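Local coordinates for protein transcriptional regulator, marR family, putative (Sulfolobus solfataricus, PDB 3F3X) that probably acts as a dimeric DNA-binding transcription factor of the MarR family, with a winged helix-turn-helix fold, at residues A[38-41]-A[42-46]; A[49-53]-A[54-58]; A[122-125]-A[126-129]. All blocks are in the same frame, centred on the assembly; numbering follows the deposited sequence.

Interaction 1 of 3, residues A[38-41]-A[42-46]; sequences LDFS and ILKAT. With SO4 (sulfate ion), chain B.
The Phe-40 ring meets Lys-44 slantwise, with CD of the lysine 4.3 Å from ring atom CZ; elsewhere the ring packs on Leu-104, Ala-107 and Leu-111 of helix 98-118 and on Asn-12 of the second subunit. The Lys-44 chain is fully extended, CG anti to the backbone N (chi1 180°), which carries NZ past the ring to a sulfate ion probably taken from the crystallisation liquor. NZ donates to sulfate O4 at 2.8 Å, while Tyr-60 and Arg-59 of the same chain, and Lys-16 and Gln-9 of the second subunit, also hydrogen-bond to the ion. On another side of the helix, Ile-42 CD1 lies 4.2 Å from Leu-38 CG, and its CG1 comes within 3.3 Å of Leu-38 O. The amide N of Ile-42 donates to that same oxygen at 3.0 Å. One turn on, Ile-42 O is gripped twice, by Thr-46 N at 3.0 Å and Thr-46 OG1 at 2.9 Å, from opposite faces of the carbonyl plane. The Thr-46 hydroxyl is thus folded back onto its own helix. Asp-39 OD1 instead accepts from Ser-36 N. Buried side chains make helix 37-48 part of the MarR winged helix-turn-helix core, against helices 53-60 and 64-76.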
loop_
_atom_site.group_PDB
_atom_site.type_symbol
_atom_site.label_atom_id
_atom_site.label_comp_id
_atom_site.label_asym_id
_atom_site.label_seq_id
_atom_site.Cartn_x
_atom_site.Cartn_y
_atom_site.Cartn_z
ATOM N N LEU A 38 -3.228 -9.274 -6.770
ATOM C CA LEU A 38 -2.381 -10.325 -6.215
ATOM C C LEU A 38 -2.359 -11.505 -7.179
ATOM O O LEU A 38 -1.340 -12.182 -7.315
ATOM C CB LEU A 38 -2.901 -10.785 -4.850
ATOM C CG LEU A 38 -2.051 -11.864 -4.169
ATOM C CD1 LEU A 38 -0.636 -11.349 -3.974
ATOM C CD2 LEU A 38 -2.666 -12.242 -2.824
ATOM N N ASP A 39 -3.493 -11.752 -7.834
ATOM C CA ASP A 39 -3.599 -12.838 -8.808
ATOM C C ASP A 39 -2.578 -12.575 -9.910
ATOM O O ASP A 39 -1.862 -13.481 -10.344
ATOM C CB ASP A 39 -4.992 -12.878 -9.440
ATOM C CG ASP A 39 -6.059 -13.422 -8.506
ATOM O OD1 ASP A 39 -7.251 -13.202 -8.815
ATOM O OD2 ASP A 39 -5.723 -14.074 -7.491
ATOM N N PHE A 40 -2.535 -11.329 -10.371
ATOM C CA PHE A 40 -1.596 -10.940 -11.412
ATOM C C PHE A 40 -0.155 -11.194 -10.964
ATOM O O PHE A 40 0.654 -11.726 -11.722
ATOM C CB PHE A 40 -1.760 -9.459 -11.755
ATOM C CG PHE A 40 -0.558 -8.860 -12.425
ATOM C CD1 PHE A 40 -0.257 -9.155 -13.755
ATOM C CD2 PHE A 40 0.300 -8.027 -11.712
ATOM C CE1 PHE A 40 0.884 -8.620 -14.362
ATOM C CE2 PHE A 40 1.436 -7.492 -12.307
ATOM C CZ PHE A 40 1.733 -7.787 -13.632
ATOM N N SER A 41 0.161 -10.795 -9.736
ATOM C CA SER A 41 1.510 -10.981 -9.202
ATOM C C SER A 41 1.923 -12.453 -9.161
ATOM O O SER A 41 3.052 -12.805 -9.517
ATOM C CB SER A 41 1.606 -10.387 -7.796
ATOM O OG SER A 41 1.413 -8.985 -7.825
ATOM N N ILE A 42 1.010 -13.309 -8.714
ATOM C CA ILE A 42 1.295 -14.735 -8.632
ATOM C C ILE A 42 1.545 -15.294 -10.028
ATOM O O ILE A 42 2.482 -16.071 -10.236
ATOM C CB ILE A 42 0.131 -15.496 -7.947
ATOM C CG1 ILE A 42 0.061 -15.082 -6.471
ATOM C CG2 ILE A 42 0.322 -17.013 -8.083
ATOM C CD1 ILE A 42 -1.133 -15.650 -5.728
ATOM N N LEU A 43 0.716 -14.897 -10.987
ATOM C CA LEU A 43 0.900 -15.365 -12.353
ATOM C C LEU A 43 2.252 -14.894 -12.892
ATOM O O LEU A 43 2.967 -15.660 -13.527
ATOM C CB LEU A 43 -0.232 -14.863 -13.257
ATOM C CG LEU A 43 -1.602 -15.494 -12.970
ATOM C CD1 LEU A 43 -2.669 -14.878 -13.870
ATOM C CD2 LEU A 43 -1.535 -16.998 -13.207
ATOM N N LYS A 44 2.614 -13.643 -12.630
ATOM C CA LYS A 44 3.893 -13.144 -13.128
ATOM C C LYS A 44 5.079 -13.930 -12.561
ATOM O O LYS A 44 5.954 -14.375 -13.307
ATOM C CB LYS A 44 4.067 -11.663 -12.794
ATOM C CG LYS A 44 5.402 -11.091 -13.287
ATOM C CD LYS A 44 5.572 -9.633 -12.893
ATOM C CE LYS A 44 6.916 -9.090 -13.367
ATOM N NZ LYS A 44 7.149 -7.706 -12.854
ATOM N N ALA A 45 5.104 -14.106 -11.242
ATOM C CA ALA A 45 6.200 -14.827 -10.596
ATOM C C ALA A 45 6.317 -16.286 -11.057
ATOM O O ALA A 45 7.425 -16.785 -11.290
ATOM C CB ALA A 45 6.031 -14.772 -9.083
ATOM N N THR A 46 5.182 -16.973 -11.175
ATOM C CA THR A 46 5.210 -18.368 -11.607
ATOM C C THR A 46 5.487 -18.502 -13.105
ATOM O O THR A 46 5.959 -19.543 -13.553
ATOM C CB THR A 46 3.893 -19.118 -11.243
ATOM O OG1 THR A 46 2.764 -18.455 -11.825
ATOM C CG2 THR A 46 3.721 -19.183 -9.716
HETATM S S SO4 B . 7.237 -8.240 -9.226
HETATM O O1 SO4 B . 6.312 -7.170 -8.803
HETATM O O2 SO4 B . 6.472 -9.347 -9.816
HETATM O O3 SO4 B . 7.988 -8.735 -8.053
HETATM O O4 SO4 B . 8.166 -7.696 -10.231
#

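Interaction 2 of 3, residues A[49-53]-A[54-58]; sequences EPRSM and VYLAN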
loop_
_atom_site.group_PDB
_atom_site.type_symbol
_atom_site.label_atom_id
_atom_site.label_comp_id
_atom_site.label_asym_id
_atom_site.label_seq_id
_atom_site.Cartn_x
_atom_site.Cartn_y
_atom_site.Cartn_z
ATOM N N GLU A 49 9.163 -19.170 -13.318
ATOM C CA GLU A 49 9.523 -20.539 -12.960
ATOM C C GLU A 49 8.598 -20.925 -11.807
ATOM O O GLU A 49 8.046 -20.049 -11.138
ATOM C CB GLU A 49 10.996 -20.637 -12.512
ATOM C CG GLU A 49 11.281 -20.102 -11.099
ATOM C CD GLU A 49 12.742 -20.273 -10.691
ATOM O OE1 GLU A 49 13.603 -19.542 -11.222
ATOM O OE2 GLU A 49 13.031 -21.145 -9.845
ATOM N N PRO A 50 8.396 -22.232 -11.571
ATOM C CA PRO A 50 7.519 -22.651 -10.473
ATOM C C PRO A 50 8.011 -22.042 -9.161
ATOM O O PRO A 50 9.214 -21.998 -8.915
ATOM C CB PRO A 50 7.640 -24.173 -10.501
ATOM C CG PRO A 50 7.863 -24.458 -11.976
ATOM C CD PRO A 50 8.886 -23.398 -12.328
ATOM N N ARG A 51 7.084 -21.568 -8.333
ATOM C CA ARG A 51 7.442 -20.927 -7.071
ATOM C C ARG A 51 6.738 -21.557 -5.881
ATOM O O ARG A 51 5.562 -21.917 -5.967
ATOM C CB ARG A 51 7.056 -19.446 -7.105
ATOM C CG ARG A 51 7.573 -18.655 -8.298
ATOM C CD ARG A 51 9.088 -18.567 -8.289
ATOM N NE ARG A 51 9.570 -17.558 -9.226
ATOM C CZ ARG A 51 10.837 -17.175 -9.328
ATOM N NH1 ARG A 51 11.765 -17.718 -8.550
ATOM N NH2 ARG A 51 11.174 -16.238 -10.197
ATOM N N SER A 52 7.445 -21.660 -4.757
ATOM C CA SER A 52 6.845 -22.225 -3.552
ATOM C C SER A 52 5.905 -21.185 -2.946
ATOM O O SER A 52 6.006 -19.993 -3.253
ATOM C CB SER A 52 7.925 -22.597 -2.527
ATOM O OG SER A 52 8.519 -21.441 -1.961
ATOM N N MET A 53 5.000 -21.635 -2.083
ATOM C CA MET A 53 4.044 -20.738 -1.441
ATOM C C MET A 53 4.777 -19.726 -0.569
ATOM O O MET A 53 4.382 -18.561 -0.484
ATOM C CB MET A 53 3.056 -21.547 -0.600
ATOM C CG MET A 53 2.279 -22.588 -1.404
ATOM S SD MET A 53 1.087 -21.853 -2.552
ATOM C CE MET A 53 -0.387 -21.856 -1.541
ATOM N N VAL A 54 5.847 -20.177 0.080
ATOM C CA VAL A 54 6.646 -19.303 0.934
ATOM C C VAL A 54 7.324 -18.239 0.074
ATOM O O VAL A 54 7.380 -17.066 0.445
ATOM C CB VAL A 54 7.742 -20.097 1.692
ATOM C CG1 VAL A 54 8.676 -19.135 2.413
ATOM C CG2 VAL A 54 7.101 -21.052 2.688
ATOM N N TYR A 55 7.845 -18.653 -1.075
ATOM C CA TYR A 55 8.504 -17.714 -1.975
ATOM C C TYR A 55 7.544 -16.601 -2.379
ATOM O O TYR A 55 7.916 -15.430 -2.392
ATOM C CB TYR A 55 8.985 -18.416 -3.242
ATOM C CG TYR A 55 9.557 -17.460 -4.267
ATOM C CD1 TYR A 55 10.918 -17.174 -4.296
ATOM C CD2 TYR A 55 8.729 -16.824 -5.196
ATOM C CE1 TYR A 55 11.449 -16.283 -5.222
ATOM C CE2 TYR A 55 9.247 -15.931 -6.130
ATOM C CZ TYR A 55 10.610 -15.666 -6.135
ATOM O OH TYR A 55 11.132 -14.790 -7.053
ATOM N N LEU A 56 6.310 -16.973 -2.712
ATOM C CA LEU A 56 5.317 -15.994 -3.140
ATOM C C LEU A 56 4.941 -14.999 -2.045
ATOM O O LEU A 56 4.901 -13.794 -2.285
ATOM C CB LEU A 56 4.063 -16.711 -3.661
ATOM C CG LEU A 56 4.311 -17.532 -4.932
ATOM C CD1 LEU A 56 3.120 -18.446 -5.197
ATOM C CD2 LEU A 56 4.565 -16.593 -6.118
ATOM N N ALA A 57 4.664 -15.500 -0.847
ATOM C CA ALA A 57 4.303 -14.628 0.267
ATOM C C ALA A 57 5.448 -13.663 0.558
ATOM O O ALA A 57 5.236 -12.481 0.839
ATOM C CB ALA A 57 4.002 -15.463 1.501
ATOM N N ASN A 58 6.663 -14.191 0.487
ATOM C CA ASN A 58 7.882 -13.434 0.739
ATOM C C ASN A 58 8.116 -12.316 -0.269
ATOM O O ASN A 58 8.455 -11.191 0.095
ATOM C CB ASN A 58 9.073 -14.388 0.704
ATOM C CG ASN A 58 9.910 -14.317 1.954
ATOM O OD1 ASN A 58 10.691 -13.383 2.143
ATOM N ND2 ASN A 58 9.746 -15.305 2.827
#
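Ser-52, with an extended backbone (psi 162°), ends the short strand 51-52 and turns the chain directly into helix 53-60, whose first bonds run from Leu-56 N to Ser-52 O at 3.1 Å and from Ala-57 N to Met-53 O. Ser-52 is the N-cap: its OG sits between the backbone N and the carbonyl carbon (chi1 71°) and accepts from Tyr-55 N at 3.0 Å, occupying an amide of the first turn. Tyr-55 also supplies the ring that meets Arg-51. The arginine side chain crosses one face of Tyr-55, with CD 3.8 Å from the ring centroid in a CH-pi contact. Beyond CD the guanidinium lies almost flat against the ring, their planes 4° apart, and the Tyr-55 OH stands 3.2 Å above its centre. Glu-49 CG covers the opposite guanidinium face at 3.4 Å, so the group is sandwiched. Its N-H groups turn elsewhere: NE donates to Ala-45 O and NH2 pairs with Glu-48, whereas Glu-49 OE1 is a long, out-of-plane charge partner of NH1. The phenol itself bonds to Arg-59. Nearer the backbone, Arg-51 CB rests 3.9 Å from Leu-56 CD2, which belongs to the buried side of the helix. An alanine in place of Arg-51 would probably strip the aliphatic and guanidinium cover from this face of Tyr-55 and leave Glu-48 without its mate and Ala-45 O without this donor. Met-53 turns inward to Thr-68 of helix 64-76 and to strand 92-96, and Arg-51 pairs through its backbone with Val-94. The passage from a sheet-edge strand into the first helix of the helix-turn-helix is a feature of the MarR winged-helix fold; here a serine N-cap makes the join.

Interaction 3 of 3, residues A[122-125]-A[126-129]; sequences VENV and EELL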
loop_
_atom_site.group_PDB
_atom_site.type_symbol
_atom_site.label_atom_id
_atom_site.label_comp_id
_atom_site.label_asym_id
_atom_site.label_seq_id
_atom_site.Cartn_x
_atom_site.Cartn_y
_atom_site.Cartn_z
ATOM N N VAL A 122 4.672 11.629 -16.106
ATOM C CA VAL A 122 5.642 11.487 -15.024
ATOM C C VAL A 122 7.028 11.196 -15.588
ATOM O O VAL A 122 7.225 10.205 -16.286
ATOM C CB VAL A 122 5.246 10.348 -14.068
ATOM C CG1 VAL A 122 6.309 10.177 -12.990
ATOM C CG2 VAL A 122 3.896 10.647 -13.441
ATOM N N GLU A 123 7.986 12.065 -15.277
ATOM C CA GLU A 123 9.354 11.901 -15.760
ATOM C C GLU A 123 10.272 11.352 -14.669
ATOM O O GLU A 123 9.876 11.227 -13.510
ATOM C CB GLU A 123 9.909 13.241 -16.251
ATOM C CG GLU A 123 9.067 13.948 -17.314
ATOM C CD GLU A 123 8.914 13.140 -18.587
ATOM O OE1 GLU A 123 9.860 12.404 -18.942
ATOM O OE2 GLU A 123 7.855 13.252 -19.244
ATOM N N ASN A 124 11.506 11.036 -15.049
ATOM C CA ASN A 124 12.495 10.501 -14.112
ATOM C C ASN A 124 12.006 9.198 -13.488
ATOM O O ASN A 124 12.173 8.964 -12.290
ATOM C CB ASN A 124 12.788 11.514 -13.003
ATOM C CG ASN A 124 13.344 12.826 -13.537
ATOM O OD1 ASN A 124 14.391 12.855 -14.194
ATOM N ND2 ASN A 124 12.643 13.920 -13.257
ATOM N N VAL A 125 11.406 8.346 -14.311
ATOM C CA VAL A 125 10.889 7.066 -13.839
ATOM C C VAL A 125 12.007 6.135 -13.368
ATOM O O VAL A 125 11.919 5.529 -12.300
ATOM C CB VAL A 125 10.090 6.356 -14.947
ATOM C CG1 VAL A 125 9.612 4.991 -14.458
ATOM C CG2 VAL A 125 8.898 7.211 -15.357
ATOM N N GLU A 126 13.055 6.028 -14.178
ATOM C CA GLU A 126 14.186 5.162 -13.862
ATOM C C GLU A 126 14.788 5.481 -12.495
ATOM O O GLU A 126 15.040 4.576 -11.692
ATOM C CB GLU A 126 15.254 5.285 -14.954
ATOM C CG GLU A 126 16.286 4.155 -14.999
ATOM C CD GLU A 126 17.201 4.160 -13.798
ATOM O OE1 GLU A 126 17.567 5.268 -13.348
ATOM O OE2 GLU A 126 17.564 3.065 -13.315
ATOM N N GLU A 127 15.022 6.762 -12.229
ATOM C CA GLU A 127 15.583 7.175 -10.948
ATOM C C GLU A 127 14.619 6.865 -9.805
ATOM O O GLU A 127 15.042 6.447 -8.728
ATOM C CB GLU A 127 15.903 8.672 -10.968
ATOM C CG GLU A 127 17.026 9.030 -11.929
ATOM C CD GLU A 127 17.299 10.521 -12.008
ATOM O OE1 GLU A 127 16.733 11.296 -11.196
ATOM O OE2 GLU A 127 18.099 10.925 -12.885
ATOM N N LEU A 128 13.326 7.073 -10.034
ATOM C CA LEU A 128 12.326 6.792 -9.009
ATOM C C LEU A 128 12.316 5.292 -8.724
ATOM O O LEU A 128 12.160 4.868 -7.576
ATOM C CB LEU A 128 10.934 7.233 -9.474
ATOM C CG LEU A 128 10.696 8.734 -9.661
ATOM C CD1 LEU A 128 9.283 8.970 -10.188
ATOM C CD2 LEU A 128 10.898 9.456 -8.331
ATOM N N LEU A 129 12.490 4.499 -9.780
ATOM C CA LEU A 129 12.501 3.052 -9.669
ATOM C C LEU A 129 13.659 2.578 -8.801
ATOM O O LEU A 129 13.479 1.702 -7.943
ATOM C CB LEU A 129 12.592 2.418 -11.063
ATOM C CG LEU A 129 12.395 0.906 -11.139
ATOM C CD1 LEU A 129 11.079 0.517 -10.465
ATOM C CD2 LEU A 129 12.396 0.489 -12.602
#
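Leu-128 and Leu-129 donate the backbone hydrogen bonds across this helix start: Leu-128 N to Asn-124 O at 3.2 Å, and Leu-129 N to Val-125 O at 2.8 Å, the latter approached almost end-on to the carbonyl. Asn-124 takes the N-cap position with left-handed backbone angles (phi 59°, psi 42°), and its contribution to the helix is this carbonyl, since its side chain makes no capping bond. Among the apolar contacts, Leu-128 reaches back over the turn. Its CG, standing beside the backbone N and anti to the carbonyl carbon, lies only 3.0 Å from Asn-124 O, a tight packing on the very oxygen that its amide grips. CD1 continues toward Val-122, ending 4.3 Å from CG1 of that valine and 4.1 Å from Glu-123 O. Of the polar side chains, Asn-124 and Glu-127 run alongside each other in the same direction, amide and carboxylate planes 22° apart, with OD1 and OE1 at 4.1 Å. On the next side of the helix, the carboxylate of Glu-126 lies near the like charge of Glu-130. Leu-128 and Glu-127 each pack on their own counterparts in the second subunit, and Val-122 meets Ile-135 of that subunit. The turn therefore joins the loop that follows helix 98-118 to the C-terminal helix 125-138, where that helix enters the dimer interface.

From the N terminus, the three contacts follow one another in series; none nests in or crosses another, and each closes only a local turn. Interaction 1 lies within helix 37-48, and interaction 2 bends the following chain from strand into helix 53-60. Their centres are about 10 Å apart and they touch: Ala-45 CB packs 3.8 Å from Leu-56 CD2, and Ile-42 CG2 faces Leu-56 CD1, so the two form one part of the winged-helix core. Interaction 3 starts the C-terminal helix about 29 Å from interaction 2, centre to centre, across the chain's centre. Interactions 1 and 3 both meet the second subunit, which thus packs on both the probable DNA-binding domain and the C-terminal helix.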